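Local coordinates for heme utilization cystosolic carrier protein HutX (Pectobacterium carotovorum, PDB 2PH0), which probably binds haem and carries it in the cytosol as part of bacterial haem utilisation, at residues Phe110-Val123 with Arg144-Ala158. Numbering follows the deposited sequence.
Sequences FIERKFMGMDTASV and RQLLSAQVDAFRALA
Phe154 wedges its ring between Phe110 and Ala121, a worked example of how one helix aromatic can seat a helix on a β-hairpin. CG anti to the backbone N (chi1 175°) brings the end of the ring up to the hairpin, although the side chain does not start out in that direction. The edge of Phe110 meets one face in a T-shaped pair, centroids 5.2 Å apart and planes at 75°; Ala121 CB makes a CH-π contact with the opposite face. At the rim, Ser122 O lies near the ring plane, 3.4 Å from Phe154 CE2, and Val123 CG2 packs against the same carbon. Phe110 is enclosed in turn: Ala158 CB sits over one face of its ring, and Leu157 CG comes within 3.6 Å of Phe110 CZ. Leu146 extends the apolar packing, CD1 against Ala121 CB and CD2 against Asp119 O.

Toward solvent the packing gives way to charge. Glu112 lays its CG against Phe154 CE1, and its carboxylate forms a salt bridge with Arg155, taking NE-H on the syn lone pair of OE2 (2.8 Å, N-H...O 160°); the second bond, from Arg155 NH2 to the same OE2, is weak. Val151 CG1 backs one face of this guanidinium. Near the exposed turn the CE methyl of selenomethionine Met118 lies 3.5 Å from Arg144 O.

Helix 148-160 thus packs across strands 107-115 and 118-126, flanked by strands 40-44 and 132-137 in the six-stranded antiparallel sheet, and helix 48-55 touches Val123 through Ile55 and Leu157 through Thr54.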
loop_
_atom_site.group_PDB
_atom_site.type_symbol
_atom_site.label_atom_id
_atom_site.label_comp_id
_atom_site.label_asym_id
_atom_site.label_seq_id
_atom_site.Cartn_x
_atom_site.Cartn_y
_atom_site.Cartn_z
ATOM N N PHE B 110 6.632 12.210 -13.255
ATOM C CA PHE B 110 7.870 12.548 -12.571
ATOM C C PHE B 110 7.616 13.973 -12.075
ATOM O O PHE B 110 7.511 14.914 -12.859
ATOM C CB PHE B 110 9.053 12.498 -13.542
ATOM C CG PHE B 110 9.442 11.100 -13.950
ATOM C CD1 PHE B 110 8.699 10.395 -14.893
ATOM C CD2 PHE B 110 10.548 10.485 -13.378
ATOM C CE1 PHE B 110 9.063 9.090 -15.259
ATOM C CE2 PHE B 110 10.918 9.185 -13.735
ATOM C CZ PHE B 110 10.171 8.491 -14.678
ATOM N N ILE B 111 7.498 14.114 -10.760
ATOM C CA ILE B 111 7.169 15.395 -10.152
ATOM C C ILE B 111 8.268 15.959 -9.277
ATOM O O ILE B 111 8.776 15.275 -8.395
ATOM C CB ILE B 111 5.905 15.248 -9.275
ATOM C CG1 ILE B 111 4.778 14.604 -10.086
ATOM C CG2 ILE B 111 5.477 16.598 -8.731
ATOM C CD1 ILE B 111 3.545 14.285 -9.269
ATOM N N GLU B 112 8.628 17.215 -9.522
ATOM C CA GLU B 112 9.627 17.886 -8.707
ATOM C C GLU B 112 8.912 19.115 -8.151
ATOM O O GLU B 112 8.629 20.056 -8.886
ATOM C CB GLU B 112 10.840 18.285 -9.550
ATOM C CG GLU B 112 11.663 17.092 -10.020
ATOM C CD GLU B 112 12.898 17.481 -10.830
ATOM O OE1 GLU B 112 12.755 17.898 -12.000
ATOM O OE2 GLU B 112 14.016 17.367 -10.292
ATOM N N ARG B 113 8.588 19.082 -6.865
ATOM C CA ARG B 113 7.881 20.197 -6.239
ATOM C C ARG B 113 8.209 20.285 -4.756
ATOM O O ARG B 113 8.792 19.370 -4.183
ATOM C CB ARG B 113 6.366 20.016 -6.414
ATOM C CG ARG B 113 5.827 18.745 -5.762
ATOM C CD ARG B 113 4.342 18.559 -6.031
ATOM N NE ARG B 113 3.516 19.520 -5.305
ATOM C CZ ARG B 113 3.023 19.318 -4.088
ATOM N NH1 ARG B 113 3.265 18.180 -3.447
ATOM N NH2 ARG B 113 2.287 20.254 -3.512
ATOM N N LYS B 114 7.841 21.393 -4.128
ATOM C CA LYS B 114 8.100 21.533 -2.706
ATOM C C LYS B 114 6.949 20.988 -1.876
ATOM O O LYS B 114 5.792 21.061 -2.276
ATOM C CB LYS B 114 8.335 23.000 -2.341
ATOM C CG LYS B 114 9.723 23.510 -2.672
ATOM C CD LYS B 114 9.920 24.923 -2.152
ATOM C CE LYS B 114 11.378 25.325 -2.221
ATOM N NZ LYS B 114 12.215 24.393 -1.414
ATOM N N PHE B 115 7.287 20.420 -0.723
ATOM C CA PHE B 115 6.297 19.896 0.205
ATOM C C PHE B 115 6.764 20.294 1.594
ATOM O O PHE B 115 7.870 19.943 2.005
ATOM C CB PHE B 115 6.197 18.375 0.126
ATOM C CG PHE B 115 5.212 17.790 1.099
ATOM C CD1 PHE B 115 3.855 18.091 1.002
ATOM C CD2 PHE B 115 5.640 16.952 2.124
ATOM C CE1 PHE B 115 2.939 17.567 1.916
ATOM C CE2 PHE B 115 4.733 16.421 3.043
ATOM C CZ PHE B 115 3.381 16.730 2.939
HETATM N N MSE B 116 5.927 21.026 2.318
HETATM C CA MSE B 116 6.303 21.466 3.653
HETATM C C MSE B 116 7.583 22.291 3.562
HETATM O O MSE B 116 8.401 22.288 4.482
HETATM C CB MSE B 116 6.536 20.258 4.564
HETATM C CG MSE B 116 5.322 19.367 4.757
HETATM SE SE MSE B 116 3.913 20.245 5.723
HETATM C CE MSE B 116 4.679 20.154 7.496
ATOM N N GLY B 117 7.759 22.973 2.433
ATOM C CA GLY B 117 8.925 23.817 2.239
ATOM C C GLY B 117 10.208 23.166 1.751
ATOM O O GLY B 117 11.200 23.858 1.524
HETATM N N MSE B 118 10.204 21.847 1.577
HETATM C CA MSE B 118 11.404 21.162 1.112
HETATM C C MSE B 118 11.244 20.581 -0.283
HETATM O O MSE B 118 10.172 20.097 -0.641
HETATM C CB MSE B 118 11.785 20.047 2.081
HETATM C CG MSE B 118 12.159 20.537 3.462
HETATM SE SE MSE B 118 12.710 19.082 4.573
HETATM C CE MSE B 118 14.590 19.062 4.137
ATOM N N ASP B 119 12.315 20.637 -1.068
ATOM C CA ASP B 119 12.290 20.098 -2.422
ATOM C C ASP B 119 12.063 18.596 -2.381
ATOM O O ASP B 119 12.715 17.883 -1.621
ATOM C CB ASP B 119 13.608 20.381 -3.145
ATOM C CG ASP B 119 13.813 21.852 -3.431
ATOM O OD1 ASP B 119 12.839 22.526 -3.821
ATOM O OD2 ASP B 119 14.954 22.332 -3.278
ATOM N N THR B 120 11.132 18.120 -3.200
ATOM C CA THR B 120 10.837 16.696 -3.258
ATOM C C THR B 120 10.790 16.260 -4.713
ATOM O O THR B 120 10.509 17.056 -5.609
ATOM C CB THR B 120 9.486 16.359 -2.566
ATOM O OG1 THR B 120 8.390 16.790 -3.384
ATOM C CG2 THR B 120 9.398 17.058 -1.211
ATOM N N ALA B 121 11.093 14.989 -4.943
ATOM C CA ALA B 121 11.079 14.420 -6.277
ATOM C C ALA B 121 10.433 13.052 -6.168
ATOM O O ALA B 121 10.903 12.198 -5.413
ATOM C CB ALA B 121 12.495 14.282 -6.811
ATOM N N SER B 122 9.362 12.846 -6.921
ATOM C CA SER B 122 8.661 11.572 -6.877
ATOM C C SER B 122 8.230 11.042 -8.237
ATOM O O SER B 122 8.090 11.787 -9.209
ATOM C CB SER B 122 7.429 11.686 -5.970
ATOM O OG SER B 122 6.557 12.732 -6.398
ATOM N N VAL B 123 8.049 9.731 -8.299
ATOM C CA VAL B 123 7.574 9.088 -9.509
ATOM C C VAL B 123 6.251 8.487 -9.075
ATOM O O VAL B 123 6.214 7.639 -8.178
ATOM C CB VAL B 123 8.495 7.961 -9.987
ATOM C CG1 VAL B 123 7.922 7.359 -11.260
ATOM C CG2 VAL B 123 9.894 8.495 -10.235
ATOM N N ARG B 144 20.500 17.696 3.878
ATOM C CA ARG B 144 19.035 17.696 3.820
ATOM C C ARG B 144 18.550 18.017 2.403
ATOM O O ARG B 144 17.386 18.354 2.187
ATOM C CB ARG B 144 18.427 18.689 4.821
ATOM C CG ARG B 144 18.564 18.269 6.279
ATOM C CD ARG B 144 17.512 18.966 7.135
ATOM N NE ARG B 144 17.560 20.416 6.967
ATOM C CZ ARG B 144 18.352 21.227 7.663
ATOM N NH1 ARG B 144 19.165 20.734 8.588
ATOM N NH2 ARG B 144 18.341 22.532 7.419
ATOM N N GLN B 145 19.458 17.905 1.439
ATOM C CA GLN B 145 19.147 18.149 0.033
ATOM C C GLN B 145 18.857 16.799 -0.613
ATOM O O GLN B 145 19.288 15.768 -0.104
ATOM C CB GLN B 145 20.350 18.775 -0.672
ATOM C CG GLN B 145 20.827 20.082 -0.061
ATOM C CD GLN B 145 19.973 21.264 -0.471
ATOM O OE1 GLN B 145 18.939 21.106 -1.123
ATOM N NE2 GLN B 145 20.402 22.462 -0.088
ATOM N N LEU B 146 18.137 16.795 -1.732
ATOM C CA LEU B 146 17.856 15.538 -2.425
ATOM C C LEU B 146 19.172 14.948 -2.929
ATOM O O LEU B 146 20.049 15.676 -3.398
ATOM C CB LEU B 146 16.917 15.780 -3.618
ATOM C CG LEU B 146 15.472 16.184 -3.309
ATOM C CD1 LEU B 146 14.717 16.505 -4.606
ATOM C CD2 LEU B 146 14.786 15.044 -2.562
ATOM N N LEU B 147 19.320 13.631 -2.828
ATOM C CA LEU B 147 20.537 12.966 -3.294
ATOM C C LEU B 147 20.842 13.369 -4.738
ATOM O O LEU B 147 20.089 13.035 -5.646
ATOM C CB LEU B 147 20.358 11.447 -3.186
ATOM C CG LEU B 147 20.380 10.914 -1.749
ATOM C CD1 LEU B 147 19.790 9.509 -1.675
ATOM C CD2 LEU B 147 21.817 10.942 -1.249
ATOM N N SER B 148 21.951 14.081 -4.959
ATOM C CA SER B 148 22.287 14.521 -6.310
ATOM C C SER B 148 22.364 13.416 -7.359
ATOM O O SER B 148 21.921 13.611 -8.489
ATOM C CB SER B 148 23.595 15.317 -6.300
ATOM O OG SER B 148 23.427 16.530 -5.584
ATOM N N ALA B 149 22.919 12.262 -6.997
ATOM C CA ALA B 149 23.019 11.151 -7.944
ATOM C C ALA B 149 21.626 10.666 -8.354
ATOM O O ALA B 149 21.410 10.273 -9.507
ATOM C CB ALA B 149 23.818 10.003 -7.329
ATOM N N GLN B 150 20.687 10.669 -7.412
ATOM C CA GLN B 150 19.326 10.245 -7.732
ATOM C C GLN B 150 18.613 11.322 -8.545
ATOM O O GLN B 150 17.894 11.012 -9.489
ATOM C CB GLN B 150 18.527 9.944 -6.463
ATOM C CG GLN B 150 19.012 8.722 -5.704
ATOM C CD GLN B 150 18.067 8.332 -4.585
ATOM O OE1 GLN B 150 17.293 9.153 -4.092
ATOM N NE2 GLN B 150 18.141 7.082 -4.165
ATOM N N VAL B 151 18.808 12.589 -8.184
ATOM C CA VAL B 151 18.165 13.661 -8.935
ATOM C C VAL B 151 18.590 13.598 -10.399
ATOM O O VAL B 151 17.755 13.737 -11.296
ATOM C CB VAL B 151 18.500 15.063 -8.346
ATOM C CG1 VAL B 151 18.004 16.163 -9.278
ATOM C CG2 VAL B 151 17.858 15.207 -6.992
ATOM N N ASP B 152 19.877 13.367 -10.649
ATOM C CA ASP B 152 20.364 13.287 -12.015
ATOM C C ASP B 152 19.759 12.095 -12.773
ATOM O O ASP B 152 19.338 12.238 -13.906
ATOM C CB ASP B 152 21.899 13.195 -12.055
ATOM C CG ASP B 152 22.573 14.440 -11.503
ATOM O OD1 ASP B 152 21.987 15.540 -11.620
ATOM O OD2 ASP B 152 23.697 14.326 -10.969
ATOM N N ALA B 153 19.709 10.924 -12.147
ATOM C CA ALA B 153 19.138 9.757 -12.821
ATOM C C ALA B 153 17.638 9.954 -13.050
ATOM O O ALA B 153 17.096 9.543 -14.078
ATOM C CB ALA B 153 19.378 8.497 -11.978
ATOM N N PHE B 154 16.977 10.579 -12.079
ATOM C CA PHE B 154 15.537 10.865 -12.135
ATOM C C PHE B 154 15.252 11.804 -13.306
ATOM O O PHE B 154 14.344 11.565 -14.103
ATOM C CB PHE B 154 15.105 11.484 -10.793
ATOM C CG PHE B 154 13.665 11.957 -10.732
ATOM C CD1 PHE B 154 13.274 13.159 -11.323
ATOM C CD2 PHE B 154 12.713 11.236 -9.996
ATOM C CE1 PHE B 154 11.964 13.636 -11.179
ATOM C CE2 PHE B 154 11.398 11.709 -9.845
ATOM C CZ PHE B 154 11.022 12.907 -10.435
ATOM N N ARG B 155 16.024 12.876 -13.421
ATOM C CA ARG B 155 15.799 13.797 -14.525
ATOM C C ARG B 155 16.149 13.168 -15.874
ATOM O O ARG B 155 15.487 13.437 -16.873
ATOM C CB ARG B 155 16.583 15.085 -14.293
ATOM C CG ARG B 155 16.036 15.893 -13.114
ATOM C CD ARG B 155 16.930 17.077 -12.801
ATOM N NE ARG B 155 16.355 17.913 -11.757
ATOM C CZ ARG B 155 16.986 18.942 -11.200
ATOM N NH1 ARG B 155 18.214 19.265 -11.591
ATOM N NH2 ARG B 155 16.394 19.639 -10.246
ATOM N N ALA B 156 17.165 12.311 -15.902
ATOM C CA ALA B 156 17.566 11.647 -17.145
ATOM C C ALA B 156 16.453 10.745 -17.653
ATOM O O ALA B 156 16.119 10.752 -18.837
ATOM C CB ALA B 156 18.831 10.830 -16.925
ATOM N N LEU B 157 15.884 9.960 -16.749
ATOM C CA LEU B 157 14.803 9.056 -17.104
ATOM C C LEU B 157 13.586 9.841 -17.573
ATOM O O LEU B 157 12.996 9.518 -18.606
ATOM C CB LEU B 157 14.439 8.175 -15.903
ATOM C CG LEU B 157 13.278 7.189 -16.077
ATOM C CD1 LEU B 157 13.523 6.287 -17.286
ATOM C CD2 LEU B 157 13.166 6.357 -14.810
ATOM N N ALA B 158 13.204 10.872 -16.822
ATOM C CA ALA B 158 12.057 11.684 -17.207
ATOM C C ALA B 158 12.256 12.187 -18.633
ATOM O O ALA B 158 11.349 12.115 -19.466
ATOM C CB ALA B 158 11.900 12.869 -16.248
#